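Glutamine cyclotransferase (Zymomonas mobilis, PDB 3NOL) catalyses the cyclisation of N-terminal glutamine to pyroglutamate with release of ammonia, using a calcium-containing beta-propeller. Local coordinates at residues P38-A43 / S66-D71; E128-T133 / N187-N192; G53-S58 / R238-G243; G109-I114 / R118-F123. All coordinates share one frame; numbering follows the deposited sequence.

Contact 1 (P38-A43 / S66-D71); sequences PHDTKA and SIRKVD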
loop_
_atom_site.group_PDB
_atom_site.type_symbol
_atom_site.label_atom_id
_atom_site.label_comp_id
_atom_site.label_asym_id
_atom_site.label_seq_id
_atom_site.Cartn_x
_atom_site.Cartn_y
_atom_site.Cartn_z
ATOM N N PRO A 38 11.259 -5.590 -12.384
ATOM C CA PRO A 38 10.449 -4.795 -13.310
ATOM C C PRO A 38 9.063 -4.454 -12.742
ATOM O O PRO A 38 8.398 -5.312 -12.122
ATOM C CB PRO A 38 10.285 -5.717 -14.522
ATOM C CG PRO A 38 11.329 -6.743 -14.405
ATOM C CD PRO A 38 11.640 -6.896 -12.954
ATOM N N HIS A 39 8.645 -3.203 -12.929
ATOM C CA HIS A 39 7.258 -2.809 -12.645
ATOM C C HIS A 39 6.636 -2.185 -13.892
ATOM O O HIS A 39 7.332 -1.558 -14.717
ATOM C CB HIS A 39 7.196 -1.845 -11.452
ATOM C CG HIS A 39 5.799 -1.453 -11.050
ATOM N ND1 HIS A 39 5.293 -0.197 -11.281
ATOM C CD2 HIS A 39 4.817 -2.144 -10.409
ATOM C CE1 HIS A 39 4.052 -0.123 -10.817
ATOM N NE2 HIS A 39 3.738 -1.295 -10.281
ATOM N N ASP A 40 5.335 -2.400 -14.041
ATOM C CA ASP A 40 4.579 -1.942 -15.210
ATOM C C ASP A 40 4.540 -0.408 -15.208
ATOM O O ASP A 40 3.999 0.214 -14.284
ATOM C CB ASP A 40 3.165 -2.553 -15.120
ATOM C CG ASP A 40 2.287 -2.222 -16.318
ATOM O OD1 ASP A 40 2.657 -1.345 -17.158
ATOM O OD2 ASP A 40 1.194 -2.821 -16.375
ATOM N N THR A 41 5.105 0.201 -16.252
ATOM C CA THR A 41 5.171 1.678 -16.311
ATOM C C THR A 41 3.829 2.319 -16.657
ATOM O O THR A 41 3.716 3.542 -16.679
ATOM C CB THR A 41 6.252 2.185 -17.310
ATOM O OG1 THR A 41 6.046 1.584 -18.597
ATOM C CG2 THR A 41 7.653 1.883 -16.806
ATOM N N LYS A 42 2.814 1.501 -16.926
ATOM C CA LYS A 42 1.465 1.997 -17.137
ATOM C C LYS A 42 0.572 1.787 -15.901
ATOM O O LYS A 42 -0.607 2.151 -15.903
ATOM C CB LYS A 42 0.847 1.350 -18.401
ATOM C CG LYS A 42 1.540 1.793 -19.702
ATOM C CD LYS A 42 0.762 1.351 -20.931
ATOM C CE LYS A 42 1.370 1.924 -22.200
ATOM N NZ LYS A 42 2.778 1.481 -22.399
ATOM N N ALA A 43 1.147 1.222 -14.839
ATOM C CA ALA A 43 0.383 0.832 -13.660
ATOM C C ALA A 43 0.399 1.937 -12.614
ATOM O O ALA A 43 1.436 2.149 -11.946
ATOM C CB ALA A 43 0.944 -0.486 -13.051
ATOM N N SER A 66 -7.936 -2.435 -12.015
ATOM C CA SER A 66 -7.757 -3.886 -11.977
ATOM C C SER A 66 -7.069 -4.352 -10.688
ATOM O O SER A 66 -6.329 -3.587 -10.059
ATOM C CB SER A 66 -6.924 -4.329 -13.187
ATOM O OG SER A 66 -7.681 -4.291 -14.392
ATOM N N ILE A 67 -7.303 -5.621 -10.336
ATOM C CA ILE A 67 -6.559 -6.281 -9.262
ATOM C C ILE A 67 -5.760 -7.383 -9.965
ATOM O O ILE A 67 -6.328 -8.153 -10.738
ATOM C CB ILE A 67 -7.502 -6.903 -8.170
ATOM C CG1 ILE A 67 -8.419 -5.838 -7.512
ATOM C CG2 ILE A 67 -6.673 -7.698 -7.137
ATOM C CD1 ILE A 67 -7.769 -4.572 -7.113
ATOM N N ARG A 68 -4.453 -7.426 -9.730
ATOM C CA ARG A 68 -3.610 -8.431 -10.390
ATOM C C ARG A 68 -2.704 -9.181 -9.432
ATOM O O ARG A 68 -2.222 -8.606 -8.453
ATOM C CB ARG A 68 -2.758 -7.811 -11.497
ATOM C CG ARG A 68 -1.944 -6.601 -11.061
ATOM C CD ARG A 68 -0.931 -6.094 -12.116
ATOM N NE ARG A 68 -1.532 -5.937 -13.443
ATOM C CZ ARG A 68 -1.079 -5.137 -14.412
ATOM N NH1 ARG A 68 0.012 -4.349 -14.243
ATOM N NH2 ARG A 68 -1.732 -5.140 -15.574
ATOM N N LYS A 69 -2.479 -10.460 -9.743
ATOM C CA LYS A 69 -1.431 -11.257 -9.106
ATOM C C LYS A 69 -0.204 -11.209 -10.015
ATOM O O LYS A 69 -0.307 -11.527 -11.198
ATOM C CB LYS A 69 -1.891 -12.711 -8.966
ATOM C CG LYS A 69 -0.887 -13.583 -8.278
ATOM C CD LYS A 69 -1.434 -15.028 -8.132
ATOM C CE LYS A 69 -0.410 -15.960 -7.476
ATOM N NZ LYS A 69 -0.922 -17.376 -7.367
ATOM N N VAL A 70 0.943 -10.832 -9.451
ATOM C CA VAL A 70 2.132 -10.504 -10.236
ATOM C C VAL A 70 3.370 -11.298 -9.771
ATOM O O VAL A 70 3.687 -11.350 -8.564
ATOM C CB VAL A 70 2.415 -8.960 -10.159
ATOM C CG1 VAL A 70 3.683 -8.600 -10.884
ATOM C CG2 VAL A 70 1.279 -8.167 -10.703
ATOM N N ASP A 71 4.037 -11.926 -10.744
ATOM C CA ASP A 71 5.333 -12.586 -10.537
ATOM C C ASP A 71 6.375 -11.540 -10.165
ATOM O O ASP A 71 6.547 -10.555 -10.898
ATOM C CB ASP A 71 5.790 -13.285 -11.826
ATOM C CG ASP A 71 7.122 -13.992 -11.654
ATOM O OD1 ASP A 71 7.181 -15.000 -10.927
ATOM O OD2 ASP A 71 8.122 -13.513 -12.227
#
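Asp40 and Arg68 meet through a single salt bridge, Asp40 OD2 to Arg68 NH1 at 2.9 Å, and the N-H points almost straight at the oxygen (170°). OD2 offers its anti lone pair, the one away from OD1, and the carboxylate meets the edge of the guanidinium, the two planes nearly coplanar (15° apart). With CG anti to the backbone N (chi1 -177°), Asp40 reaches out of its turn and crosses the arginine chain at about a right angle. Arg68 bends at chi3 to bring NH1 round, while its NH2 binds Gln80 OE1. The carboxylate has work at both ends: OD1 accepts from Lys42 N at 2.9 Å, from above the carboxylate plane, which makes an Asx turn. The short side chain lets OD1 reach the nitrogen two residues on while OD2 points outward to the arginine. On the inner side, buried Ala43 sets its small CB 4.1 Å from Arg68 NH1. Toward solvent the contact is loose, for the Lys42 chain leads away and the two charged residues stay partly exposed. Were an alanine to replace Asp40, Arg68 NH1 would probably lose its charged mate and the turn its side-chain acceptor. The type I turn Asp40-Ala43, closed by Ala43 N to Asp40 O, thus pins a blade-to-blade connection onto the third strand of the next blade in a five-bladed beta-propeller.

Contact 2 (E128-T133 / N187-N192); sequences EGWGLT and NVWQTN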
loop_
_atom_site.group_PDB
_atom_site.type_symbol
_atom_site.label_atom_id
_atom_site.label_comp_id
_atom_site.label_asym_id
_atom_site.label_seq_id
_atom_site.Cartn_x
_atom_site.Cartn_y
_atom_site.Cartn_z
ATOM N N GLU A 128 -13.692 8.370 2.528
ATOM C CA GLU A 128 -12.868 7.821 1.440
ATOM C C GLU A 128 -12.016 6.655 1.940
ATOM O O GLU A 128 -11.942 6.405 3.141
ATOM C CB GLU A 128 -11.967 8.894 0.822
ATOM C CG GLU A 128 -12.774 9.946 0.038
ATOM C CD GLU A 128 -11.916 10.850 -0.839
ATOM O OE1 GLU A 128 -10.665 10.874 -0.695
ATOM O OE2 GLU A 128 -12.509 11.532 -1.713
ATOM N N GLY A 129 -11.449 5.917 0.987
ATOM C CA GLY A 129 -10.613 4.768 1.279
ATOM C C GLY A 129 -9.403 4.830 0.358
ATOM O O GLY A 129 -9.535 4.806 -0.882
ATOM N N TRP A 130 -8.224 4.952 0.974
ATOM C CA TRP A 130 -6.978 5.059 0.220
ATOM C C TRP A 130 -6.174 3.762 0.408
ATOM O O TRP A 130 -6.383 2.822 -0.344
ATOM C CB TRP A 130 -6.170 6.313 0.623
ATOM C CG TRP A 130 -6.784 7.643 0.189
ATOM C CD1 TRP A 130 -8.122 7.936 -0.006
ATOM C CD2 TRP A 130 -6.072 8.851 -0.078
ATOM N NE1 TRP A 130 -8.268 9.257 -0.389
ATOM C CE2 TRP A 130 -7.024 9.836 -0.435
ATOM C CE3 TRP A 130 -4.707 9.199 -0.061
ATOM C CZ2 TRP A 130 -6.652 11.145 -0.769
ATOM C CZ3 TRP A 130 -4.345 10.523 -0.389
ATOM C CH2 TRP A 130 -5.323 11.465 -0.747
ATOM N N GLY A 131 -5.291 3.700 1.409
ATOM C CA GLY A 131 -4.504 2.481 1.659
ATOM C C GLY A 131 -5.180 1.489 2.607
ATOM O O GLY A 131 -6.023 1.872 3.419
ATOM N N LEU A 132 -4.805 0.207 2.489
ATOM C CA LEU A 132 -5.344 -0.832 3.347
ATOM C C LEU A 132 -4.268 -1.883 3.629
ATOM O O LEU A 132 -3.548 -2.285 2.738
ATOM C CB LEU A 132 -6.571 -1.474 2.710
ATOM C CG LEU A 132 -7.355 -2.493 3.528
ATOM C CD1 LEU A 132 -8.063 -1.794 4.721
ATOM C CD2 LEU A 132 -8.380 -3.220 2.613
ATOM N N THR A 133 -4.167 -2.282 4.888
ATOM C CA THR A 133 -3.275 -3.384 5.293
ATOM C C THR A 133 -3.972 -4.103 6.473
ATOM O O THR A 133 -5.163 -3.843 6.753
ATOM C CB THR A 133 -1.812 -2.875 5.638
ATOM O OG1 THR A 133 -0.928 -3.993 5.848
ATOM C CG2 THR A 133 -1.813 -1.968 6.890
ATOM N N ASN A 187 2.875 5.412 3.013
ATOM C CA ASN A 187 3.268 6.468 2.086
ATOM C C ASN A 187 2.589 7.765 2.521
ATOM O O ASN A 187 1.457 7.743 3.006
ATOM C CB ASN A 187 2.858 6.140 0.645
ATOM C CG ASN A 187 3.681 5.017 0.047
ATOM O OD1 ASN A 187 3.214 3.887 -0.041
ATOM N ND2 ASN A 187 4.909 5.325 -0.371
ATOM N N VAL A 188 3.299 8.879 2.343
ATOM C CA VAL A 188 2.718 10.192 2.488
ATOM C C VAL A 188 2.662 10.789 1.076
ATOM O O VAL A 188 3.696 11.081 0.451
ATOM C CB VAL A 188 3.537 11.081 3.429
ATOM C CG1 VAL A 188 2.851 12.453 3.564
ATOM C CG2 VAL A 188 3.764 10.372 4.787
ATOM N N TRP A 189 1.432 10.895 0.581
ATOM C CA TRP A 189 1.169 11.272 -0.796
ATOM C C TRP A 189 1.828 12.597 -1.114
ATOM O O TRP A 189 1.794 13.531 -0.300
ATOM C CB TRP A 189 -0.338 11.360 -1.045
ATOM C CG TRP A 189 -0.765 11.317 -2.491
ATOM C CD1 TRP A 189 -0.272 10.496 -3.494
ATOM C CD2 TRP A 189 -1.812 12.090 -3.090
ATOM N NE1 TRP A 189 -0.940 10.746 -4.674
ATOM C CE2 TRP A 189 -1.911 11.691 -4.447
ATOM C CE3 TRP A 189 -2.701 13.061 -2.600
ATOM C CZ2 TRP A 189 -2.848 12.271 -5.336
ATOM C CZ3 TRP A 189 -3.629 13.638 -3.483
ATOM C CH2 TRP A 189 -3.692 13.243 -4.828
ATOM N N GLN A 190 2.464 12.641 -2.285
ATOM C CA GLN A 190 3.165 13.844 -2.781
ATOM C C GLN A 190 4.581 13.970 -2.210
ATOM O O GLN A 190 5.282 14.950 -2.489
ATOM C CB GLN A 190 2.395 15.151 -2.497
ATOM C CG GLN A 190 1.022 15.248 -3.133
ATOM C CD GLN A 190 1.053 14.904 -4.608
ATOM O OE1 GLN A 190 1.718 15.575 -5.409
ATOM N NE2 GLN A 190 0.330 13.850 -4.978
ATOM N N THR A 191 4.994 13.006 -1.392
ATOM C CA THR A 191 6.378 12.974 -0.912
ATOM C C THR A 191 7.069 11.678 -1.311
ATOM O O THR A 191 6.414 10.716 -1.737
ATOM C CB THR A 191 6.473 13.135 0.633
ATOM O OG1 THR A 191 6.311 11.856 1.269
ATOM C CG2 THR A 191 5.445 14.158 1.170
ATOM N N ASN A 192 8.394 11.669 -1.156
ATOM C CA ASN A 192 9.228 10.478 -1.321
ATOM C C ASN A 192 9.572 9.828 0.010
ATOM O O ASN A 192 10.623 9.182 0.164
ATOM C CB ASN A 192 10.492 10.844 -2.102
ATOM C CG ASN A 192 10.177 11.178 -3.518
ATOM O OD1 ASN A 192 9.539 10.395 -4.218
ATOM N ND2 ASN A 192 10.576 12.365 -3.947
#
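Val188 O is gripped twice, by Thr191 OG1 at 2.8 Å and Thr191 N at 3.0 Å, closing the type II turn that presents Trp189 to Trp130. The turn lies in one blade of the five-bladed propeller, and Trp130 in the loop leading into the first strand of another. Where they meet, the six-membered rings form an offset edge-to-face pair: the edge of Trp130 is directed at the face of Trp189, with planes at 84° and Trp130 CH2 3.6 Å from Trp189 CE3. The long indole suits a gap with the CA atoms of Trp130 and Trp189 10.3 Å apart. Glu128 fixes the rotation of Trp130, its OE1 taking the indole NE1 hydrogen at 2.9 Å, close to the ring plane. A glycerol, probably from the crystallisation liquor, lies near Trp130 and may mark a pocket. Trp189 is flanked on its other face, opposite Trp130, by its own neighbour Gln190, whose NE2 sits 3.1 Å above the ring plane, over its centre.

Contact 3 (G53-S58 / R238-G243); sequences GYFYES and RLFVTG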
loop_
_atom_site.group_PDB
_atom_site.type_symbol
_atom_site.label_atom_id
_atom_site.label_comp_id
_atom_site.label_asym_id
_atom_site.label_seq_id
_atom_site.Cartn_x
_atom_site.Cartn_y
_atom_site.Cartn_z
ATOM N N GLY A 53 4.323 -15.694 -1.837
ATOM C CA GLY A 53 5.407 -15.606 -2.809
ATOM C C GLY A 53 5.193 -14.656 -3.972
ATOM O O GLY A 53 6.108 -14.468 -4.787
ATOM N N TYR A 54 4.013 -14.034 -4.037
ATOM C CA TYR A 54 3.668 -13.130 -5.135
ATOM C C TYR A 54 3.298 -11.724 -4.673
ATOM O O TYR A 54 2.989 -11.518 -3.500
ATOM C CB TYR A 54 2.537 -13.738 -5.987
ATOM C CG TYR A 54 3.048 -14.880 -6.819
ATOM C CD1 TYR A 54 3.370 -14.696 -8.173
ATOM C CD2 TYR A 54 3.276 -16.141 -6.239
ATOM C CE1 TYR A 54 3.876 -15.750 -8.930
ATOM C CE2 TYR A 54 3.790 -17.198 -6.996
ATOM C CZ TYR A 54 4.088 -16.989 -8.332
ATOM O OH TYR A 54 4.592 -18.015 -9.104
ATOM N N PHE A 55 3.338 -10.765 -5.602
ATOM C CA PHE A 55 2.739 -9.453 -5.349
ATOM C C PHE A 55 1.261 -9.493 -5.723
ATOM O O PHE A 55 0.876 -10.140 -6.725
ATOM C CB PHE A 55 3.388 -8.367 -6.222
ATOM C CG PHE A 55 4.820 -8.058 -5.866
ATOM C CD1 PHE A 55 5.266 -8.123 -4.540
ATOM C CD2 PHE A 55 5.701 -7.618 -6.848
ATOM C CE1 PHE A 55 6.597 -7.831 -4.225
ATOM C CE2 PHE A 55 7.040 -7.297 -6.539
ATOM C CZ PHE A 55 7.483 -7.407 -5.236
ATOM N N TYR A 56 0.451 -8.769 -4.964
ATOM C CA TYR A 56 -0.924 -8.456 -5.387
ATOM C C TYR A 56 -1.014 -6.942 -5.483
ATOM O O TYR A 56 -0.584 -6.234 -4.570
ATOM C CB TYR A 56 -1.938 -9.010 -4.390
ATOM C CG TYR A 56 -2.104 -10.507 -4.535
ATOM C CD1 TYR A 56 -3.143 -11.032 -5.311
ATOM C CD2 TYR A 56 -1.215 -11.396 -3.913
ATOM C CE1 TYR A 56 -3.307 -12.421 -5.465
ATOM C CE2 TYR A 56 -1.369 -12.794 -4.054
ATOM C CZ TYR A 56 -2.423 -13.287 -4.828
ATOM O OH TYR A 56 -2.562 -14.660 -4.976
ATOM N N GLU A 57 -1.520 -6.468 -6.608
ATOM C CA GLU A 57 -1.544 -5.045 -6.886
ATOM C C GLU A 57 -2.912 -4.597 -7.382
ATOM O O GLU A 57 -3.530 -5.265 -8.220
ATOM C CB GLU A 57 -0.479 -4.709 -7.930
ATOM C CG GLU A 57 -0.123 -3.212 -8.028
ATOM C CD GLU A 57 1.010 -2.920 -9.037
ATOM O OE1 GLU A 57 1.648 -3.878 -9.533
ATOM O OE2 GLU A 57 1.252 -1.718 -9.296
ATOM N N SER A 58 -3.372 -3.482 -6.818
ATOM C CA SER A 58 -4.540 -2.767 -7.288
ATOM C C SER A 58 -3.982 -1.621 -8.116
ATOM O O SER A 58 -3.217 -0.784 -7.595
ATOM C CB SER A 58 -5.322 -2.190 -6.081
ATOM O OG SER A 58 -6.317 -1.294 -6.511
ATOM N N ARG A 238 11.616 -9.334 3.471
ATOM C CA ARG A 238 11.865 -8.491 2.294
ATOM C C ARG A 238 10.876 -7.336 2.238
ATOM O O ARG A 238 9.655 -7.554 2.191
ATOM C CB ARG A 238 11.785 -9.314 0.997
ATOM C CG ARG A 238 12.885 -10.380 0.852
ATOM C CD ARG A 238 12.835 -11.110 -0.508
ATOM N NE ARG A 238 11.616 -11.922 -0.625
ATOM C CZ ARG A 238 11.187 -12.544 -1.730
ATOM N NH1 ARG A 238 11.858 -12.477 -2.877
ATOM N NH2 ARG A 238 10.056 -13.254 -1.683
ATOM N N LEU A 239 11.415 -6.117 2.236
ATOM C CA LEU A 239 10.612 -4.910 2.113
ATOM C C LEU A 239 10.670 -4.413 0.663
ATOM O O LEU A 239 11.763 -4.226 0.114
ATOM C CB LEU A 239 11.155 -3.828 3.049
ATOM C CG LEU A 239 10.404 -2.494 3.130
ATOM C CD1 LEU A 239 8.969 -2.682 3.581
ATOM C CD2 LEU A 239 11.136 -1.502 4.035
ATOM N N PHE A 240 9.503 -4.188 0.073
ATOM C CA PHE A 240 9.395 -3.800 -1.333
ATOM C C PHE A 240 8.676 -2.461 -1.418
ATOM O O PHE A 240 7.620 -2.275 -0.786
ATOM C CB PHE A 240 8.563 -4.819 -2.124
ATOM C CG PHE A 240 9.130 -6.213 -2.131
ATOM C CD1 PHE A 240 10.175 -6.543 -3.006
ATOM C CD2 PHE A 240 8.618 -7.191 -1.265
ATOM C CE1 PHE A 240 10.680 -7.838 -3.036
ATOM C CE2 PHE A 240 9.125 -8.495 -1.289
ATOM C CZ PHE A 240 10.144 -8.819 -2.165
ATOM N N VAL A 241 9.209 -1.562 -2.238
ATOM C CA VAL A 241 8.550 -0.266 -2.461
ATOM C C VAL A 241 8.456 0.024 -3.960
ATOM O O VAL A 241 9.350 -0.352 -4.740
ATOM C CB VAL A 241 9.280 0.892 -1.739
ATOM C CG1 VAL A 241 9.198 0.711 -0.199
ATOM C CG2 VAL A 241 10.752 0.999 -2.207
ATOM N N THR A 242 7.364 0.665 -4.364
ATOM C CA THR A 242 7.221 1.101 -5.750
ATOM C C THR A 242 6.439 2.434 -5.829
ATOM O O THR A 242 6.260 3.144 -4.823
ATOM C CB THR A 242 6.617 -0.047 -6.657
ATOM O OG1 THR A 242 6.763 0.276 -8.061
ATOM C CG2 THR A 242 5.149 -0.295 -6.314
ATOM N N GLY A 243 6.018 2.786 -7.041
ATOM C CA GLY A 243 5.239 3.994 -7.232
ATOM C C GLY A 243 4.430 3.942 -8.519
ATOM O O GLY A 243 4.572 3.005 -9.368
HETATM O O HOH W 1 8.746 -15.032 -3.742
#
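Phe55 and Phe240 both hold CG anti to their carbonyl carbons (chi1 -68° and -61°), which swings the two rings together between their strands. The edge of Phe55, at CE1 and CZ, points into the face of Phe240, with planes at 80° and Phe55 CZ 3.6 Å from Phe240 CD1. This T-shaped pair joins the second strand of one propeller blade to a strand of the blade that closes the ring, and Phe48, a residue of the calcium site, touches both rings. Phenylalanine suits this buried seam because its rim hydrogens and pi face match without any polar group to satisfy. The rim of Phe240 has another task: its CZ lies beneath one face of the Arg238 guanidinium. With a leucine in place of Phe240, the edge of Phe55 is likely to lose its aromatic face and the guanidinium its flat apolar floor. At the polar border a water spans the blades, donating to Gly53 O at 2.9 Å and accepting from Arg238 NH2 at 3.0 Å, while Arg238 NE pairs with Asp233.

Contact 4 (G109-I114 / R118-F123); sequences GFVWNI and RQVRSF
Phe123 lays one face of its ring over Gly109 CA, a CH-pi contact with the centroid 4.0 Å away and the carbon 27° off the ring normal. Glycine suits the place because a CB there would fall on Phe123 CZ. On this side of the antiparallel hairpin Val111 and Arg121 lie side by side, CB to CB 3.9 Å, before the arginine runs on to Glu154 O. The other side carries Phe110, Trp112, Gln119 and Ser122. Gln119, its CG anti to the backbone N (chi1 172°), crosses the Trp112 indole with its amide nearly perpendicular to the ring, CB 3.6 Å from Trp112 CD1. Its OE1 shares a water with Trp112 NE1, and its amide end also reaches Phe110 CD2. Phe110 CB in turn rests over one face of the indole. Between the strands a classic beta bulge sets both Val120 and Arg121 against Val111: Val111 O takes a straight bond from Val120 N (2.8 Å) and a weak one from Arg121 N. Gly109 O is held from opposite faces by Ser122 OG (3.0 Å) and Phe123 N (3.0 Å). Phe110, Val111, Trp112 and Phe123 are thus buried, while Gln119 and Ser122 turn polar groups to the exposed side, where a water and a backbone oxygen engage them.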
loop_
_atom_site.group_PDB
_atom_site.type_symbol
_atom_site.label_atom_id
_atom_site.label_comp_id
_atom_site.label_asym_id
_atom_site.label_seq_id
_atom_site.Cartn_x
_atom_site.Cartn_y
_atom_site.Cartn_z
ATOM N N GLY A 109 -16.418 -0.921 -0.429
ATOM C CA GLY A 109 -15.340 -1.824 -0.669
ATOM C C GLY A 109 -15.880 -3.182 -1.070
ATOM O O GLY A 109 -17.099 -3.408 -1.084
ATOM N N PHE A 110 -14.956 -4.075 -1.398
ATOM C CA PHE A 110 -15.290 -5.408 -1.895
ATOM C C PHE A 110 -14.470 -6.437 -1.164
ATOM O O PHE A 110 -13.430 -6.111 -0.600
ATOM C CB PHE A 110 -14.999 -5.513 -3.403
ATOM C CG PHE A 110 -15.811 -4.554 -4.238
ATOM C CD1 PHE A 110 -15.214 -3.432 -4.813
ATOM C CD2 PHE A 110 -17.180 -4.776 -4.429
ATOM C CE1 PHE A 110 -15.977 -2.538 -5.598
ATOM C CE2 PHE A 110 -17.962 -3.896 -5.191
ATOM C CZ PHE A 110 -17.363 -2.761 -5.768
ATOM N N VAL A 111 -14.958 -7.675 -1.175
ATOM C CA VAL A 111 -14.192 -8.803 -0.698
ATOM C C VAL A 111 -14.208 -9.852 -1.798
ATOM O O VAL A 111 -15.278 -10.171 -2.326
ATOM C CB VAL A 111 -14.788 -9.433 0.596
ATOM C CG1 VAL A 111 -13.889 -10.588 1.054
ATOM C CG2 VAL A 111 -14.964 -8.370 1.720
ATOM N N TRP A 112 -13.015 -10.333 -2.156
ATOM C CA TRP A 112 -12.859 -11.414 -3.146
ATOM C C TRP A 112 -12.203 -12.649 -2.531
ATOM O O TRP A 112 -11.338 -12.543 -1.626
ATOM C CB TRP A 112 -12.029 -10.929 -4.359
ATOM C CG TRP A 112 -12.506 -9.646 -5.045
ATOM C CD1 TRP A 112 -13.416 -9.544 -6.079
ATOM C CD2 TRP A 112 -12.014 -8.314 -4.815
ATOM N NE1 TRP A 112 -13.539 -8.224 -6.474
ATOM C CE2 TRP A 112 -12.703 -7.449 -5.709
ATOM C CE3 TRP A 112 -11.075 -7.763 -3.923
ATOM C CZ2 TRP A 112 -12.481 -6.058 -5.738
ATOM C CZ3 TRP A 112 -10.853 -6.384 -3.947
ATOM C CH2 TRP A 112 -11.547 -5.543 -4.866
ATOM N N ASN A 113 -12.616 -13.828 -3.007
ATOM C CA ASN A 113 -11.868 -15.046 -2.697
ATOM C C ASN A 113 -10.507 -14.977 -3.374
ATOM O O ASN A 113 -10.408 -14.634 -4.549
ATOM C CB ASN A 113 -12.618 -16.296 -3.171
ATOM C CG ASN A 113 -13.852 -16.616 -2.331
ATOM O OD1 ASN A 113 -14.718 -17.378 -2.773
ATOM N ND2 ASN A 113 -13.944 -16.052 -1.141
ATOM N N ILE A 114 -9.445 -15.313 -2.648
ATOM C CA ILE A 114 -8.107 -15.187 -3.223
ATOM C C ILE A 114 -7.835 -16.156 -4.395
ATOM O O ILE A 114 -7.101 -15.797 -5.326
ATOM C CB ILE A 114 -6.963 -15.195 -2.149
ATOM C CG1 ILE A 114 -5.694 -14.567 -2.749
ATOM C CG2 ILE A 114 -6.734 -16.594 -1.627
ATOM C CD1 ILE A 114 -4.766 -13.894 -1.742
ATOM N N ARG A 118 -12.956 -14.111 -7.247
ATOM C CA ARG A 118 -14.407 -14.061 -7.351
ATOM C C ARG A 118 -14.946 -13.134 -6.252
ATOM O O ARG A 118 -14.564 -13.275 -5.100
ATOM C CB ARG A 118 -14.982 -15.465 -7.161
ATOM C CG ARG A 118 -16.488 -15.508 -7.269
ATOM C CD ARG A 118 -17.017 -16.944 -7.300
ATOM N NE ARG A 118 -16.865 -17.608 -6.006
ATOM C CZ ARG A 118 -17.690 -17.433 -4.969
ATOM N NH1 ARG A 118 -18.731 -16.614 -5.065
ATOM N NH2 ARG A 118 -17.467 -18.075 -3.825
ATOM N N GLN A 119 -15.816 -12.197 -6.617
ATOM C CA GLN A 119 -16.393 -11.271 -5.621
ATOM C C GLN A 119 -17.408 -12.006 -4.752
ATOM O O GLN A 119 -18.293 -12.722 -5.277
ATOM C CB GLN A 119 -17.025 -10.046 -6.289
ATOM C CG GLN A 119 -17.808 -9.146 -5.330
ATOM C CD GLN A 119 -18.414 -7.936 -6.032
ATOM O OE1 GLN A 119 -17.917 -7.501 -7.068
ATOM N NE2 GLN A 119 -19.498 -7.398 -5.475
ATOM N N VAL A 120 -17.266 -11.859 -3.435
ATOM C CA VAL A 120 -18.182 -12.506 -2.473
ATOM C C VAL A 120 -18.983 -11.534 -1.577
ATOM O O VAL A 120 -19.991 -11.917 -0.975
ATOM C CB VAL A 120 -17.461 -13.570 -1.604
ATOM C CG1 VAL A 120 -16.972 -14.738 -2.487
ATOM C CG2 VAL A 120 -16.310 -12.943 -0.769
ATOM N N ARG A 121 -18.552 -10.275 -1.523
ATOM C CA ARG A 121 -19.191 -9.293 -0.649
ATOM C C ARG A 121 -18.878 -7.876 -1.116
ATOM O O ARG A 121 -17.828 -7.630 -1.731
ATOM C CB ARG A 121 -18.699 -9.497 0.789
ATOM C CG ARG A 121 -19.339 -8.644 1.863
ATOM C CD ARG A 121 -18.738 -9.032 3.198
ATOM N NE ARG A 121 -19.317 -8.259 4.298
ATOM C CZ ARG A 121 -18.940 -8.368 5.574
ATOM N NH1 ARG A 121 -17.978 -9.217 5.926
ATOM N NH2 ARG A 121 -19.536 -7.631 6.508
ATOM N N SER A 122 -19.826 -6.974 -0.855
ATOM C CA SER A 122 -19.559 -5.539 -0.855
ATOM C C SER A 122 -19.937 -4.981 0.513
ATOM O O SER A 122 -20.872 -5.469 1.165
ATOM C CB SER A 122 -20.340 -4.805 -1.951
ATOM O OG SER A 122 -19.890 -3.454 -2.039
ATOM N N PHE A 123 -19.214 -3.956 0.947
ATOM C CA PHE A 123 -19.490 -3.340 2.235
ATOM C C PHE A 123 -19.344 -1.828 2.129
ATOM O O PHE A 123 -18.533 -1.341 1.327
ATOM C CB PHE A 123 -18.571 -3.913 3.331
ATOM C CG PHE A 123 -17.101 -3.590 3.152
ATOM C CD1 PHE A 123 -16.512 -2.534 3.875
ATOM C CD2 PHE A 123 -16.309 -4.322 2.250
ATOM C CE1 PHE A 123 -15.146 -2.242 3.718
ATOM C CE2 PHE A 123 -14.932 -4.046 2.094
ATOM C CZ PHE A 123 -14.360 -2.996 2.823
HETATM O O HOH W 2 -15.518 -6.900 -8.230
#

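How the contacts relate
Contacts 1 and 3 are close neighbours, their centres about 9 Å apart: strands 54-61 and 64-70 adjoin in one sheet, and His39 NE2 probably hydrogen-bonds Glu57 OE2 at 2.7 Å. Contact 4 belongs to the next blade, its centre about 20 Å from that of contact 1, yet Ile67 CG1 still packs on Trp112 CH2 at 4.1 Å, and Tyr56 touches Ile114. Contact 2 touches none of the others, its nearest atoms about 5 Å from contact 3; strands 183-188 and 238-243 lie in adjoining blades. The calcium ion, bound at Phe48, Glu176, Leu177, Glu178 and Ile230, lies about 9 Å from the side chain of Phe240, 11 Å from Trp130 and 13 Å from Arg68 and Trp112.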